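Local coordinates for Mlr6093 protein (Mesorhizobium loti, PDB 2QJ8), which is probably a zinc-dependent hydrolase of the aspartoacylase family, likely to cleave carbon-nitrogen bonds in linear amides or ester bonds, at residues 150-155 / 204-209; 56-61 / 140-145. All blocks are in the same frame, centred on the assembly; numbering follows the deposited sequence. Where two conformers were deposited one is given.

From the N terminus, residues 56-61 lead into helix 60-75, and after 78 intervening residues 140-145 of strand 136-144 comes back against them, closing interaction 2. After four intervening residues the second closure starts: 150-155 enters strand 152-155, and after 48 intervening residues 204-209, on strand 201-208, pairs with it in interaction 1. The two contacts therefore follow one another, neither nested nor crossed. Their centres lie about 10 Å apart, joined because strands 136-144 and 201-208 run side by side in parallel, with a probable backbone hydrogen bond from Phe143 N to Phe207 O. Together they tie the start of helix 60-75, through strands 136-144 and 201-208, to strand 152-155.

Interaction 1 of 2, residues 150-155 / 204-209; sequences APSIIS and CTEFGG
Ser152 and Ile153 run against Thr205 and Glu206 on neighbouring antiparallel strands that splay strongly, their directions 124° apart and their axes 4.7 Å apart at the closest. A single direct hydrogen bond links the two backbones, Glu206 N to Ser152 O at 3.0 Å. Further along, a water bridges Ile154 O and Cys204 N. Ile153 and Thr205 form a non-hydrogen-bonded pair, and Ile153 CG1 lies 4.0 Å from Thr205 CG2. The Ile154 side chain crosses that of Glu206 at about a right angle: with CG1 anti to the carbonyl carbon (chi1 -61°), Ile154 CG1 comes 3.6 Å from Glu206 CG, and the extended chi2 carries CD1 equally close to that carbon. This is the step at which strand 201-208, parallel to 136-144, takes 152-155 as an antiparallel neighbour, within the domain shared with zinc carboxypeptidase-like enzymes. Glu206 also gives OE1 to His141 ND1 as a hydrogen-bond acceptor. An alanine here would probably leave His141 ND1 without this mate and open a gap beside Ile154 CD1. Ser152 OG sits 3.7 Å from Glu206 CB and is held by its own hydrogen bond to Ala150 O, approaching that carbonyl from above its plane.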
ATOM      1  N   ALA A 150      -1.787   8.884  10.448  1.00 26.45           N
ATOM      2  CA  ALA A 150      -2.095   8.563  11.831  1.00 27.01           C
ATOM      3  C   ALA A 150      -3.504   7.967  11.947  1.00 28.17           C
ATOM      4  O   ALA A 150      -4.375   8.370  11.181  1.00 27.65           O
ATOM      5  CB  ALA A 150      -2.027   9.833  12.668  1.00 25.45           C
ATOM      6  N   PRO A 151      -3.727   6.999  12.875  1.00 29.03           N
ATOM      7  CA  PRO A 151      -5.114   6.539  13.119  1.00 28.81           C
ATOM      8  C   PRO A 151      -5.812   7.729  13.756  1.00 27.60           C
ATOM      9  O   PRO A 151      -5.384   8.217  14.799  1.00 29.24           O
ATOM     10  CB  PRO A 151      -4.959   5.362  14.083  1.00 30.10           C
ATOM     11  CG  PRO A 151      -3.497   4.998  14.027  1.00 31.25           C
ATOM     12  CD  PRO A 151      -2.776   6.289  13.743  1.00 30.05           C
ATOM     13  N   SER A 152      -6.861   8.202  13.094  1.00 28.70           N
ATOM     14  CA  SER A 152      -7.434   9.501  13.419  1.00 27.09           C
ATOM     15  C   SER A 152      -8.829   9.738  12.889  1.00 26.49           C
ATOM     16  O   SER A 152      -9.401   8.892  12.239  1.00 26.09           O
ATOM     17  CB  SER A 152      -6.514  10.568  12.751  1.00 27.12           C
ATOM     18  OG  SER A 152      -6.397  10.367  11.350  1.00 27.25           O
ATOM     19  N   ILE A 153      -9.373  10.891  13.269  1.00 27.63           N
ATOM     20  CA  ILE A 153     -10.569  11.447  12.709  1.00 27.51           C
ATOM     21  C   ILE A 153     -10.160  12.826  12.215  1.00 29.67           C
ATOM     22  O   ILE A 153      -9.485  13.538  12.952  1.00 27.47           O
ATOM     23  CB  ILE A 153     -11.691  11.579  13.756  1.00 28.90           C
ATOM     24  CG1 ILE A 153     -12.294  10.194  14.044  1.00 30.10           C
ATOM     25  CG2 ILE A 153     -12.764  12.498  13.263  1.00 27.96           C
ATOM     26  CD1 ILE A 153     -13.110  10.135  15.266  1.00 23.63           C
ATOM     27  N   ILE A 154     -10.522  13.165  10.975  1.00 26.02           N
ATOM     28  CA  ILE A 154     -10.288  14.493  10.404  1.00 28.03           C
ATOM     29  C   ILE A 154     -11.630  15.207  10.441  1.00 30.05           C
ATOM     30  O   ILE A 154     -12.608  14.704   9.886  1.00 30.53           O
ATOM     31  CB  ILE A 154      -9.791  14.476   8.931  1.00 30.64           C
ATOM     32  CG1 ILE A 154      -8.459  13.733   8.812  1.00 27.07           C
ATOM     33  CG2 ILE A 154      -9.655  15.931   8.362  1.00 28.12           C
ATOM     34  CD1 ILE A 154      -7.956  13.642   7.389  1.00 31.26           C
ATOM     35  N   SER A 155     -11.658  16.339  11.137  1.00 29.85           N
ATOM     36  CA  SER A 155     -12.808  17.191  11.352  1.00 33.00           C
ATOM     37  C   SER A 155     -12.654  18.420  10.471  1.00 32.85           C
ATOM     38  O   SER A 155     -11.673  19.153  10.607  1.00 31.05           O
ATOM     39  CB  SER A 155     -12.854  17.684  12.819  1.00 34.11           C
ATOM     40  OG  SER A 155     -13.063  16.637  13.752  1.00 41.93           O
ATOM     41  N   CYS A 204     -15.547  10.666  10.051  1.00 32.68           N
ATOM     42  CA  CYS A 204     -14.683  10.008   9.100  0.50 33.00           C
ATOM     43  C   CYS A 204     -13.386   9.564   9.787  1.00 31.56           C
ATOM     44  O   CYS A 204     -12.587  10.413  10.177  1.00 31.07           O
ATOM     45  CB  CYS A 204     -14.419  11.013   7.982  0.50 33.89           C
ATOM     46  SG  CYS A 204     -13.673  10.345   6.548  0.50 40.05           S
ATOM     47  N   THR A 205     -13.203   8.254   9.942  1.00 32.05           N
ATOM     48  CA  THR A 205     -11.995   7.691  10.554  1.00 33.95           C
ATOM     49  C   THR A 205     -11.048   7.423   9.386  1.00 32.01           C
ATOM     50  O   THR A 205     -11.484   6.944   8.354  1.00 35.33           O
ATOM     51  CB  THR A 205     -12.280   6.428  11.327  1.00 31.79           C
ATOM     52  OG1 THR A 205     -12.807   5.471  10.430  1.00 42.53           O
ATOM     53  CG2 THR A 205     -13.310   6.691  12.432  1.00 31.49           C
ATOM     54  N   GLU A 206      -9.767   7.723   9.551  1.00 31.95           N
ATOM     55  CA  GLU A 206      -8.814   7.646   8.438  1.00 29.57           C
ATOM     56  C   GLU A 206      -7.902   6.448   8.461  1.00 32.03           C
ATOM     57  O   GLU A 206      -7.212   6.214   9.452  1.00 34.65           O
ATOM     58  CB  GLU A 206      -7.964   8.905   8.375  1.00 28.57           C
ATOM     59  CG  GLU A 206      -8.734  10.189   8.122  1.00 31.88           C
ATOM     60  CD  GLU A 206      -9.481  10.262   6.790  1.00 36.32           C
ATOM     61  OE1 GLU A 206      -9.103   9.591   5.811  1.00 36.40           O
ATOM     62  OE2 GLU A 206     -10.458  11.042   6.716  1.00 45.68           O
ATOM     63  N   PHE A 207      -7.903   5.733   7.328  1.00 35.44           N
ATOM     64  CA  PHE A 207      -7.101   4.529   7.080  1.00 35.93           C
ATOM     65  C   PHE A 207      -6.149   4.812   5.918  1.00 37.15           C
ATOM     66  O   PHE A 207      -6.604   5.187   4.829  1.00 37.94           O
ATOM     67  CB  PHE A 207      -7.997   3.327   6.718  1.00 34.59           C
ATOM     68  CG  PHE A 207      -8.902   2.852   7.849  1.00 37.52           C
ATOM     69  CD1 PHE A 207     -10.114   3.478   8.109  1.00 39.03           C
ATOM     70  CD2 PHE A 207      -8.546   1.759   8.644  1.00 41.58           C
ATOM     71  CE1 PHE A 207     -10.936   3.033   9.135  1.00 35.68           C
ATOM     72  CE2 PHE A 207      -9.388   1.309   9.667  1.00 37.86           C
ATOM     73  CZ  PHE A 207     -10.577   1.974   9.919  1.00 35.63           C
ATOM     74  N   GLY A 208      -4.843   4.702   6.182  1.00 37.32           N
ATOM     75  CA  GLY A 208      -3.787   4.881   5.167  1.00 39.49           C
ATOM     76  C   GLY A 208      -3.286   3.500   4.773  1.00 41.09           C
ATOM     77  O   GLY A 208      -3.638   2.512   5.412  1.00 42.40           O
ATOM     78  N   GLY A 209      -2.475   3.427   3.720  1.00 43.98           N
ATOM     79  CA  GLY A 209      -1.912   2.154   3.259  1.00 45.83           C
ATOM     80  C   GLY A 209      -0.688   1.628   3.978  1.00 47.89           C
ATOM     81  O   GLY A 209      -0.203   0.567   3.618  1.00 50.01           O
TER
HETATM   82  O   HOH W   1     -14.807  13.439  10.365  1.00 27.29           O

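Interaction 2 of 2, residues 56-61 / 140-145; sequences GNELQG and LHSFGP
In the Glu58 conformer described here, one of two, CG stands anti to the backbone N (chi1 -162°), and the Glu58 CB-CG bond lies against Ser142, with Glu58 CB 3.3 Å from Ser142 OG. A bend at chi2 (-58°) then turns CD away from this line, and the carboxylate ends up facing the first turn of helix 60-75. There it caps the helix with both oxygens: Glu58 OE1 accepts from Gly61 N at 2.9 Å through its syn lone pair, while Glu58 OE2 is met by Gln60 N from above the carboxylate plane. A water molecule gives a second link, donating to both Glu58 OE1 and Leu140 O. A CB on Gly61 would crowd Leu140 O and clash with Glu58 OE1; the bare CA lets the helix start lie against the strand. Leu140 CD1 packs 3.5 Å from Gly61 O. Glu58 and His55 form a His-x-x-Glu sequence, which in relatives supplies zinc ligands together with a later histidine, consistent with a position beside the probable active site. Strand 136-144 lies between strands 47-52 and 201-208, with Phe207 of the latter also touching Glu58, and Leu59 and Gln60 pack on Met315 and Ala314 of the second subunit.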
ATOM      1  N   GLY A  56     -11.691   1.277  -3.491  1.00 31.67           N
ATOM      2  CA  GLY A  56     -11.342  -0.141  -3.577  1.00 36.80           C
ATOM      3  C   GLY A  56      -9.988  -0.691  -3.150  1.00 40.05           C
ATOM      4  O   GLY A  56      -9.799  -1.921  -3.065  1.00 44.15           O
ATOM      5  N   ASN A  57      -9.066   0.194  -2.848  1.00 39.68           N
ATOM      6  CA  ASN A  57      -7.732  -0.220  -2.451  1.00 40.93           C
ATOM      7  C   ASN A  57      -7.487  -0.088  -0.916  1.00 38.07           C
ATOM      8  O   ASN A  57      -6.347   0.042  -0.488  1.00 39.66           O
ATOM      9  CB  ASN A  57      -6.693   0.512  -3.349  1.00 42.33           C
ATOM     10  CG  ASN A  57      -6.967   2.054  -3.523  1.00 44.14           C
ATOM     11  OD1 ASN A  57      -7.759   2.676  -2.786  1.00 42.55           O
ATOM     12  ND2 ASN A  57      -6.261   2.662  -4.494  1.00 43.04           N
ATOM     13  N   GLU A  58      -8.564  -0.175  -0.130  0.50 36.33           N
ATOM     14  CA  GLU A  58      -8.521  -0.031   1.318  0.50 34.90           C
ATOM     15  C   GLU A  58      -9.420  -1.078   1.903  0.50 34.49           C
ATOM     16  O   GLU A  58     -10.649  -0.951   1.816  0.50 38.29           O
ATOM     17  CB  GLU A  58      -9.019   1.365   1.709  0.50 34.53           C
ATOM     18  CG  GLU A  58      -8.641   1.823   3.126  0.50 34.70           C
ATOM     19  CD  GLU A  58      -9.120   0.921   4.234  0.50 31.78           C
ATOM     20  OE1 GLU A  58     -10.352   0.699   4.371  0.50 21.93           O
ATOM     21  OE2 GLU A  58      -8.248   0.427   4.979  0.50 39.17           O
ATOM     22  N   LEU A  59      -8.840  -2.119   2.487  1.00 32.31           N
ATOM     23  CA  LEU A  59      -9.641  -3.175   3.051  1.00 31.80           C
ATOM     24  C   LEU A  59      -9.743  -3.182   4.553  1.00 28.72           C
ATOM     25  O   LEU A  59     -10.534  -3.951   5.052  1.00 30.02           O
ATOM     26  CB  LEU A  59      -9.212  -4.523   2.499  1.00 30.57           C
ATOM     27  CG  LEU A  59      -9.648  -4.827   1.061  1.00 30.92           C
ATOM     28  CD1 LEU A  59     -11.156  -4.922   0.853  1.00 32.85           C
ATOM     29  CD2 LEU A  59      -9.034  -3.860   0.068  1.00 30.50           C
ATOM     30  N   GLN A  60      -9.019  -2.329   5.267  1.00 30.92           N
ATOM     31  CA  GLN A  60      -9.056  -2.373   6.747  1.00 32.64           C
ATOM     32  C   GLN A  60     -10.425  -1.921   7.290  1.00 30.36           C
ATOM     33  O   GLN A  60     -10.887  -2.484   8.264  1.00 27.84           O
ATOM     34  CB  GLN A  60      -7.883  -1.619   7.403  1.00 34.98           C
ATOM     35  CG  GLN A  60      -6.451  -2.015   6.910  1.00 38.63           C
ATOM     36  CD  GLN A  60      -6.015  -3.474   7.188  1.00 45.57           C
ATOM     37  OE1 GLN A  60      -6.413  -4.098   8.166  1.00 51.19           O
ATOM     38  NE2 GLN A  60      -5.160  -3.999   6.312  1.00 53.96           N
ATOM     39  N   GLY A  61     -11.051  -0.942   6.627  1.00 29.13           N
ATOM     40  CA  GLY A  61     -12.406  -0.481   6.922  1.00 30.72           C
ATOM     41  C   GLY A  61     -13.415  -1.616   6.774  1.00 29.33           C
ATOM     42  O   GLY A  61     -14.134  -1.910   7.712  1.00 32.32           O
ATOM     43  N   LEU A 140     -15.618   4.632   7.373  1.00 30.82           N
ATOM     44  CA  LEU A 140     -14.299   4.036   7.582  1.00 31.15           C
ATOM     45  C   LEU A 140     -13.583   4.316   6.250  1.00 31.12           C
ATOM     46  O   LEU A 140     -13.699   3.563   5.280  1.00 29.91           O
ATOM     47  CB  LEU A 140     -14.432   2.561   7.945  1.00 30.34           C
ATOM     48  CG  LEU A 140     -15.442   2.276   9.083  1.00 31.94           C
ATOM     49  CD1 LEU A 140     -15.575   0.785   9.333  1.00 22.73           C
ATOM     50  CD2 LEU A 140     -15.117   3.017  10.408  1.00 26.56           C
ATOM     51  N   HIS A 141     -12.861   5.442   6.237  1.00 31.51           N
ATOM     52  CA  HIS A 141     -12.384   6.098   5.000  1.00 33.93           C
ATOM     53  C   HIS A 141     -10.934   5.813   4.583  1.00 35.11           C
ATOM     54  O   HIS A 141     -10.028   5.669   5.417  1.00 36.03           O
ATOM     55  CB  HIS A 141     -12.608   7.598   5.162  1.00 33.28           C
ATOM     56  CG  HIS A 141     -12.261   8.413   3.959  1.00 39.11           C
ATOM     57  ND1 HIS A 141     -11.101   9.155   3.877  1.00 41.03           N
ATOM     58  CD2 HIS A 141     -12.917   8.600   2.785  1.00 40.62           C
ATOM     59  CE1 HIS A 141     -11.054   9.760   2.700  1.00 43.18           C
ATOM     60  NE2 HIS A 141     -12.144   9.441   2.019  1.00 40.60           N
ATOM     61  N   SER A 142     -10.748   5.688   3.274  1.00 34.96           N
ATOM     62  CA  SER A 142      -9.451   5.419   2.726  1.00 37.07           C
ATOM     63  C   SER A 142      -8.742   6.724   2.527  1.00 35.54           C
ATOM     64  O   SER A 142      -9.153   7.503   1.696  1.00 33.70           O
ATOM     65  CB  SER A 142      -9.571   4.731   1.379  1.00 37.74           C
ATOM     66  OG  SER A 142      -8.276   4.507   0.846  1.00 39.97           O
ATOM     67  N   PHE A 143      -7.698   6.974   3.296  1.00 35.53           N
ATOM     68  CA  PHE A 143      -6.939   8.209   3.107  1.00 38.75           C
ATOM     69  C   PHE A 143      -6.197   8.131   1.749  1.00 39.12           C
ATOM     70  O   PHE A 143      -6.190   9.106   0.984  1.00 41.51           O
ATOM     71  CB  PHE A 143      -5.982   8.422   4.273  1.00 39.99           C
ATOM     72  CG  PHE A 143      -5.410   9.795   4.324  1.00 38.16           C
ATOM     73  CD1 PHE A 143      -6.184  10.852   4.797  1.00 39.70           C
ATOM     74  CD2 PHE A 143      -4.123  10.047   3.877  1.00 37.44           C
ATOM     75  CE1 PHE A 143      -5.685  12.118   4.850  1.00 39.93           C
ATOM     76  CE2 PHE A 143      -3.616  11.327   3.919  1.00 32.47           C
ATOM     77  CZ  PHE A 143      -4.403  12.360   4.420  1.00 35.11           C
ATOM     78  N   GLY A 144      -5.638   6.957   1.447  1.00 38.52           N
ATOM     79  CA  GLY A 144      -4.927   6.681   0.184  1.00 38.01           C
ATOM     80  C   GLY A 144      -3.962   5.549   0.485  1.00 39.13           C
ATOM     81  O   GLY A 144      -3.255   5.651   1.490  1.00 39.94           O
ATOM     82  N   PRO A 145      -3.919   4.451  -0.340  1.00 39.32           N
ATOM     83  CA  PRO A 145      -2.942   3.351  -0.037  1.00 37.53           C
ATOM     84  C   PRO A 145      -1.479   3.705  -0.308  1.00 35.49           C
ATOM     85  O   PRO A 145      -0.584   2.951   0.037  1.00 34.93           O
ATOM     86  CB  PRO A 145      -3.330   2.205  -0.975  1.00 37.47           C
ATOM     87  CG  PRO A 145      -4.328   2.697  -1.834  1.00 37.29           C
ATOM     88  CD  PRO A 145      -4.669   4.154  -1.571  1.00 40.48           C
TER
HETATM   89  O   HOH W   2     -12.792   1.660   3.629  1.00 20.84           O